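Local coordinates for protein beta-phenylalanine aminotransferase (Variovorax paradoxus, PDB 4AO9) that catalyses amino-group transfer from beta-phenylalanine as a PLP-dependent class-III aminotransferase, probably passing the amino group through the cofactor to a keto acid acceptor, at residues 156-161 and 296-301; 227-230 and 234-237; 245-250 and 255-260. All coordinates share one frame; numbering follows the deposited sequence.

Contact 1: residues 156-161 and 296-301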
# COMPACT_ATOMS: atom_id res chain seq x y z
N ASN A 156 -7.33 -5.15 4.29
CA ASN A 156 -8.58 -5.86 3.97
C ASN A 156 -8.36 -6.99 2.96
O ASN A 156 -8.94 -8.07 3.12
CB ASN A 156 -9.64 -4.88 3.49
CG ASN A 156 -10.27 -4.13 4.63
OD1 ASN A 156 -10.56 -4.72 5.68
ND2 ASN A 156 -10.51 -2.84 4.43
N LEU A 157 -7.52 -6.77 1.95
CA LEU A 157 -7.20 -7.85 1.01
C LEU A 157 -6.61 -9.05 1.74
O LEU A 157 -6.98 -10.21 1.47
CB LEU A 157 -6.23 -7.37 -0.08
CG LEU A 157 -6.88 -6.50 -1.16
CD1 LEU A 157 -5.80 -5.83 -2.02
CD2 LEU A 157 -7.85 -7.32 -2.04
N MET A 158 -5.70 -8.79 2.68
CA MET A 158 -5.07 -9.88 3.40
C MET A 158 -6.01 -10.56 4.36
O MET A 158 -5.94 -11.78 4.50
CB MET A 158 -3.81 -9.41 4.13
CG MET A 158 -2.71 -8.90 3.21
SD MET A 158 -2.30 -9.95 1.79
CE MET A 158 -1.90 -11.52 2.57
N ALA A 159 -6.87 -9.80 5.02
CA ALA A 159 -7.87 -10.40 5.91
C ALA A 159 -8.78 -11.35 5.14
O ALA A 159 -9.08 -12.45 5.61
CB ALA A 159 -8.68 -9.34 6.61
N LEU A 160 -9.24 -10.90 3.98
CA LEU A 160 -10.07 -11.75 3.12
C LEU A 160 -9.34 -13.00 2.68
O LEU A 160 -9.87 -14.12 2.75
CB LEU A 160 -10.60 -10.97 1.91
CG LEU A 160 -11.60 -9.86 2.21
CD1 LEU A 160 -11.93 -9.12 0.91
CD2 LEU A 160 -12.87 -10.41 2.90
N THR A 161 -8.10 -12.84 2.23
CA THR A 161 -7.27 -13.94 1.78
C THR A 161 -7.10 -14.96 2.90
O THR A 161 -7.22 -16.17 2.67
CB THR A 161 -5.90 -13.37 1.36
OG1 THR A 161 -6.11 -12.49 0.25
CG2 THR A 161 -4.95 -14.48 0.97
N GLY A 296 -1.26 0.15 7.32
CA GLY A 296 -2.46 -0.65 7.59
C GLY A 296 -2.05 -1.81 8.48
O GLY A 296 -0.85 -2.06 8.69
N ALA A 297 -3.03 -2.51 9.04
CA ALA A 297 -2.75 -3.76 9.77
C ALA A 297 -3.96 -4.65 9.73
O ALA A 297 -5.09 -4.19 9.64
CB ALA A 297 -2.34 -3.49 11.24
N PHE A 298 -3.72 -5.95 9.73
CA PHE A 298 -4.79 -6.92 9.93
C PHE A 298 -4.38 -7.85 11.03
O PHE A 298 -3.20 -8.19 11.16
CB PHE A 298 -5.16 -7.68 8.64
CG PHE A 298 -4.11 -8.66 8.15
CD1 PHE A 298 -2.95 -8.22 7.51
CD2 PHE A 298 -4.32 -10.04 8.29
CE1 PHE A 298 -1.99 -9.13 7.04
CE2 PHE A 298 -3.37 -10.95 7.83
CZ PHE A 298 -2.21 -10.50 7.21
N GLY A 299 -5.34 -8.26 11.85
CA GLY A 299 -5.04 -9.19 12.93
C GLY A 299 -6.31 -9.73 13.54
O GLY A 299 -7.42 -9.43 13.08
N GLY A 300 -6.14 -10.53 14.58
CA GLY A 300 -7.29 -11.14 15.23
C GLY A 300 -6.86 -12.43 15.89
O GLY A 300 -5.82 -12.48 16.53
N ARG A 301 -7.66 -13.47 15.72
CA ARG A 301 -7.38 -14.78 16.33
C ARG A 301 -6.00 -15.29 15.97
O ARG A 301 -5.64 -15.33 14.79
CB ARG A 301 -8.41 -15.80 15.87
CG ARG A 301 -9.77 -15.67 16.48
CD ARG A 301 -10.82 -16.43 15.66
NE ARG A 301 -10.50 -17.85 15.52
CZ ARG A 301 -11.31 -18.74 14.94
NH1 ARG A 301 -12.49 -18.34 14.49
NH2 ARG A 301 -10.95 -20.02 14.82
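Met158 lies over one face of the Phe298 ring, and this pair carries most of the packing between helix segment 156-161 and strand segment 296-301. The Met158 side chain makes its main contact at its very root. CB stands over the ring as a CH-pi contact, 3.6 Å from the ring centroid and 18° off the normal, displaced toward the rim where CE1 of Phe298 is 3.4 Å from it. One bond further on, CG of Met158 still touches the same ring carbon, at 3.9 Å. Bends at chi2 and chi3 then turn SD and CE off the aromatic face, so the thioether takes no part in covering it. The Met158 side chain also packs on Val183 of the second subunit.

The ring reaches the helix because Phe298 holds CG between its own backbone N and carbonyl carbon (chi1 70°), which lifts the aromatic group off the strand. Ala159 is the residue whose backbone comes nearest, its CA 6.1 Å from CA of Phe298. Its CB rests loosely on the phenylalanine CB, 4.4 Å away, while its backbone N approaches CD2 obliquely. No hydrogen bond crosses the interface, and all three touching residues are buried. His317 and Phe308 meet Phe298 edge-to-face, completing an aromatic cluster beside the helix.

The contact packs helix 152-167 against the large mixed sheet of the PLP-binding domain, where strand 296-300 runs antiparallel to both its neighbours, 145-149 and 282-286. At the start of the helical segment, Asn156 belongs to the PLP pocket and hydrogen-bonds to Thr284 on strand 282-286, while Leu160 leans on strand 221-226.

Contact 2: residues 227-230 and 234-237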
# COMPACT_ATOMS: atom_id res chain seq x y z
N GLU A 227 -18.13 -2.73 7.99
CA GLU A 227 -17.79 -1.57 8.82
C GLU A 227 -18.82 -1.43 9.94
O GLU A 227 -20.01 -1.43 9.66
CB GLU A 227 -17.83 -0.30 7.98
CG GLU A 227 -16.83 -0.26 6.81
CD GLU A 227 -17.29 0.72 5.75
OE1 GLU A 227 -16.95 1.93 5.87
OE2 GLU A 227 -18.02 0.29 4.82
N PRO A 228 -18.38 -1.30 11.21
CA PRO A 228 -19.40 -1.13 12.28
C PRO A 228 -20.14 0.22 12.19
O PRO A 228 -21.22 0.36 12.77
CB PRO A 228 -18.62 -1.26 13.58
CG PRO A 228 -17.28 -1.77 13.23
CD PRO A 228 -17.04 -1.61 11.75
N MET A 229 -19.54 1.19 11.50
CA MET A 229 -20.21 2.38 11.00
C MET A 229 -19.64 2.60 9.62
O MET A 229 -18.41 2.67 9.47
CB MET A 229 -19.91 3.61 11.88
CG MET A 229 -20.51 4.90 11.32
SD MET A 229 -19.74 6.43 11.92
CE MET A 229 -18.25 6.44 10.93
N GLN A 230 -20.49 2.68 8.60
CA GLN A 230 -19.97 2.94 7.25
C GLN A 230 -19.44 4.36 7.16
O GLN A 230 -20.10 5.32 7.60
CB GLN A 230 -21.01 2.69 6.18
CG GLN A 230 -21.28 1.22 5.96
CD GLN A 230 -22.17 0.97 4.77
OE1 GLN A 230 -22.91 1.85 4.32
NE2 GLN A 230 -22.13 -0.25 4.26
N GLY A 234 -21.34 7.65 4.12
CA GLY A 234 -21.93 8.82 4.80
C GLY A 234 -22.03 8.78 6.32
O GLY A 234 -22.97 9.37 6.89
N CYS A 235 -21.09 8.11 7.00
CA CYS A 235 -21.13 7.98 8.47
C CYS A 235 -22.48 7.44 8.94
O CYS A 235 -23.23 8.10 9.68
CB CYS A 235 -20.80 9.31 9.16
SG CYS A 235 -19.13 9.86 8.86
N ILE A 236 -22.76 6.21 8.51
CA ILE A 236 -24.01 5.52 8.81
C ILE A 236 -23.75 4.45 9.87
O ILE A 236 -23.15 3.42 9.57
CB ILE A 236 -24.60 4.86 7.54
CG1 ILE A 236 -24.71 5.88 6.39
CG2 ILE A 236 -25.95 4.22 7.86
CD1 ILE A 236 -25.31 5.33 5.11
N PRO A 237 -24.18 4.68 11.12
CA PRO A 237 -23.96 3.69 12.17
C PRO A 237 -24.64 2.36 11.88
O PRO A 237 -25.80 2.32 11.44
CB PRO A 237 -24.60 4.35 13.41
CG PRO A 237 -24.48 5.81 13.11
CD PRO A 237 -24.80 5.90 11.66
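A tight beta hairpin with a G1 beta bulge pairs 229-230 with 236-237, and Glu227 of the PLP pocket lies two residues before its first strand. Cys235 and Ile236 both face Gln230, which pairs with Ile236 through two backbone hydrogen bonds: Gln230 N to Ile236 O and Ile236 N to Gln230 O, each 2.9 Å. At the bulge, CA of Cys235 also comes 3.0 Å from Gln230 O in a CA-H...O contact.

Met229 and Pro237 form the adjoining non-hydrogen-bonded pair, their CA atoms 4.1 Å apart. With CG of Met229 anti to its N (chi1 175°), the side chain runs across to the opposite strand: CG lies 3.7 Å from Pro237 N, SD reaches CB of Cys235, and the bend at chi3 brings CE to 4.1 Å from Cys235 SG. Gln230 and Ile236 project from the other face, where the amide of Gln230 is held at both ends, OE1 by Ser233 and NE2 by the carbonyl of Ser176.

Met229 and Pro237 rest on Ile374 of strand 370-374, Met229 also reaches Leu377 on strand 377-381, and Pro228 with Met229 touches Leu272 on helix 272-276. In the chain the hairpin follows strand 221-226 of the large sheet and leads into helix 240-253.

Contact 3: residues 245-250 and 255-260. With PLP (pyridoxal-5'-phosphate), chain C.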
# COMPACT_ATOMS: atom_id res chain seq x y z
N ALA A 245 -26.71 -9.76 14.56
CA ALA A 245 -27.17 -10.77 13.61
C ALA A 245 -26.01 -11.29 12.76
O ALA A 245 -25.95 -12.48 12.47
CB ALA A 245 -28.29 -10.22 12.73
N LEU A 246 -25.08 -10.41 12.39
CA LEU A 246 -23.91 -10.84 11.62
C LEU A 246 -23.00 -11.77 12.42
O LEU A 246 -22.55 -12.79 11.90
CB LEU A 246 -23.12 -9.61 11.14
CG LEU A 246 -23.86 -8.62 10.24
CD1 LEU A 246 -22.87 -7.61 9.67
CD2 LEU A 246 -24.65 -9.30 9.12
N ARG A 247 -22.74 -11.42 13.67
CA ARG A 247 -21.92 -12.25 14.54
C ARG A 247 -22.57 -13.62 14.73
O ARG A 247 -21.91 -14.65 14.58
CB ARG A 247 -21.67 -11.53 15.88
CG ARG A 247 -20.97 -12.38 16.96
CD ARG A 247 -19.49 -12.66 16.65
NE ARG A 247 -19.32 -13.74 15.68
CZ ARG A 247 -18.17 -14.08 15.11
NH1 ARG A 247 -17.05 -13.41 15.39
NH2 ARG A 247 -18.14 -15.09 14.24
N GLU A 248 -23.87 -13.62 15.04
CA GLU A 248 -24.56 -14.88 15.27
C GLU A 248 -24.62 -15.76 14.03
O GLU A 248 -24.38 -16.97 14.11
CB GLU A 248 -25.96 -14.62 15.82
CG GLU A 248 -25.94 -14.13 17.25
CD GLU A 248 -27.30 -13.69 17.78
OE1 GLU A 248 -28.32 -13.86 17.07
OE2 GLU A 248 -27.33 -13.16 18.91
N SER A 249 -24.95 -15.15 12.89
CA SER A 249 -25.07 -15.88 11.63
C SER A 249 -23.72 -16.45 11.17
O SER A 249 -23.63 -17.61 10.76
CB SER A 249 -25.68 -14.99 10.55
OG SER A 249 -26.99 -14.56 10.93
N ALA A 250 -22.66 -15.64 11.26
CA ALA A 250 -21.33 -16.10 10.91
C ALA A 250 -20.93 -17.30 11.76
O ALA A 250 -20.48 -18.31 11.25
CB ALA A 250 -20.31 -14.97 11.04
N ALA A 255 -18.50 -19.22 9.26
CA ALA A 255 -17.79 -18.14 8.59
C ALA A 255 -17.06 -17.30 9.62
O ALA A 255 -17.42 -17.26 10.81
CB ALA A 255 -18.78 -17.26 7.84
N LEU A 256 -16.03 -16.60 9.16
CA LEU A 256 -15.37 -15.60 10.00
C LEU A 256 -16.06 -14.26 9.87
O LEU A 256 -16.46 -13.87 8.77
CB LEU A 256 -13.89 -15.48 9.63
CG LEU A 256 -12.99 -16.72 9.75
CD1 LEU A 256 -11.56 -16.31 9.44
CD2 LEU A 256 -13.05 -17.32 11.14
N LEU A 257 -16.20 -13.54 10.97
CA LEU A 257 -16.65 -12.16 10.91
C LEU A 257 -15.41 -11.28 10.93
O LEU A 257 -14.54 -11.45 11.78
CB LEU A 257 -17.54 -11.80 12.10
CG LEU A 257 -18.02 -10.36 12.26
CD1 LEU A 257 -18.98 -9.97 11.13
CD2 LEU A 257 -18.69 -10.20 13.63
N VAL A 258 -15.33 -10.36 9.98
CA VAL A 258 -14.24 -9.39 9.93
C VAL A 258 -14.81 -7.99 10.05
O VAL A 258 -15.65 -7.57 9.23
CB VAL A 258 -13.41 -9.52 8.63
CG1 VAL A 258 -12.32 -8.44 8.57
CG2 VAL A 258 -12.81 -10.92 8.50
N PHE A 259 -14.41 -7.29 11.11
CA PHE A 259 -14.74 -5.88 11.22
C PHE A 259 -13.64 -5.02 10.61
O PHE A 259 -12.47 -5.07 11.03
CB PHE A 259 -14.94 -5.45 12.68
CG PHE A 259 -16.29 -5.79 13.27
CD1 PHE A 259 -17.48 -5.71 12.53
CD2 PHE A 259 -16.37 -6.12 14.62
CE1 PHE A 259 -18.71 -5.98 13.13
CE2 PHE A 259 -17.60 -6.41 15.21
CZ PHE A 259 -18.77 -6.35 14.47
N ASP A 260 -14.04 -4.20 9.64
CA ASP A 260 -13.18 -3.18 9.08
C ASP A 260 -13.26 -1.96 10.00
O ASP A 260 -14.23 -1.21 9.94
CB ASP A 260 -13.63 -2.85 7.65
CG ASP A 260 -12.77 -1.78 7.00
OD1 ASP A 260 -12.04 -1.06 7.71
OD2 ASP A 260 -12.82 -1.65 5.77
N1 PLP C . -11.67 0.80 4.92
C2 PLP C . -12.20 1.90 5.45
C2A PLP C . -13.44 1.73 6.33
C3 PLP C . -11.61 3.15 5.22
O3 PLP C . -12.12 4.16 5.74
C4 PLP C . -10.47 3.28 4.42
C4A PLP C . -9.77 4.63 4.14
C5 PLP C . -9.97 2.08 3.85
C6 PLP C . -10.60 0.87 4.12
C5A PLP C . -8.74 2.08 2.93
O4P PLP C . -7.55 2.45 3.49
P PLP C . -6.40 2.99 2.50
O1P PLP C . -6.93 4.32 1.85
O2P PLP C . -6.15 1.92 1.38
O3P PLP C . -5.19 3.15 3.35
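Leu257 CB covers one face of the Arg247 guanidinium, 3.6 Å above its plane and displaced toward the rim, with NH1 of Arg247 the nearest atom at 3.7 Å. At the edge, near the guanidinium plane, lies the carbonyl oxygen of Ala255, 4.1 Å from NH2 of Arg247, a proximity rather than a bond. The charge finds its partners elsewhere: NH1 makes a salt bridge to Asp281 and a hydrogen bond to the carbonyl of Arg279. Bends at chi2 and chi3 (71° and -79°) fold the arginine back over the leucine. The Phe259 ring has Leu257 CD2 over one face, so one leucine serves two flat groups.

The branches of Leu257 divide the helix surface between them. CD1 reaches CB of Leu246 at 4.2 Å, CD2 lies along the inner part of the Arg247 chain, and CB also meets the methyl of Ala250. Ala255 N donates to Ala250 O over 3.0 Å, tying the start of 255-260 to the helix, and the two alanine CB atoms pack beside that bond.

At the far end of the strand, Asp260 OD2 is 2.8 Å from N1 of PLP, probably favouring a protonated pyridine nitrogen, as in related aminotransferases. His180 and Asn156 also hydrogen-bond to OD2, and OD1 accepts from Val262 N, fixing the carboxylate from both oxygens.

The contact is the returning half of a beta-alpha-beta crossover from strand 221-226, with hairpin 229-237 inside the connection. Helix 240-253 packs with its local axis 8.0 Å from that of strand 256-260, roughly antiparallel. Helix 207-216 lies alongside it, and the strand sits between 221-226 and 282-286.

Overall arrangement
All three contacts are largely buried, though Arg247 and Pro237 are partly exposed. Contacts 1 and 3 reach the same mixed sheet and touch each other: Ala159 packs on Val258, and the two meet at the cofactor pocket through Asn156 and Asp260. Contact 2 stands apart from contact 1, nearest atoms about 7 Å away, but meets contact 3 where Pro228 packs on Phe259 and Asp260. Their chemistry differs: contact 1 joins its segments by apolar and CH-pi packing alone, contact 2 by paired backbone bonds, and contact 3 by leucine packing under an arginine plus one backbone bond. Each includes a residue of the PLP pocket.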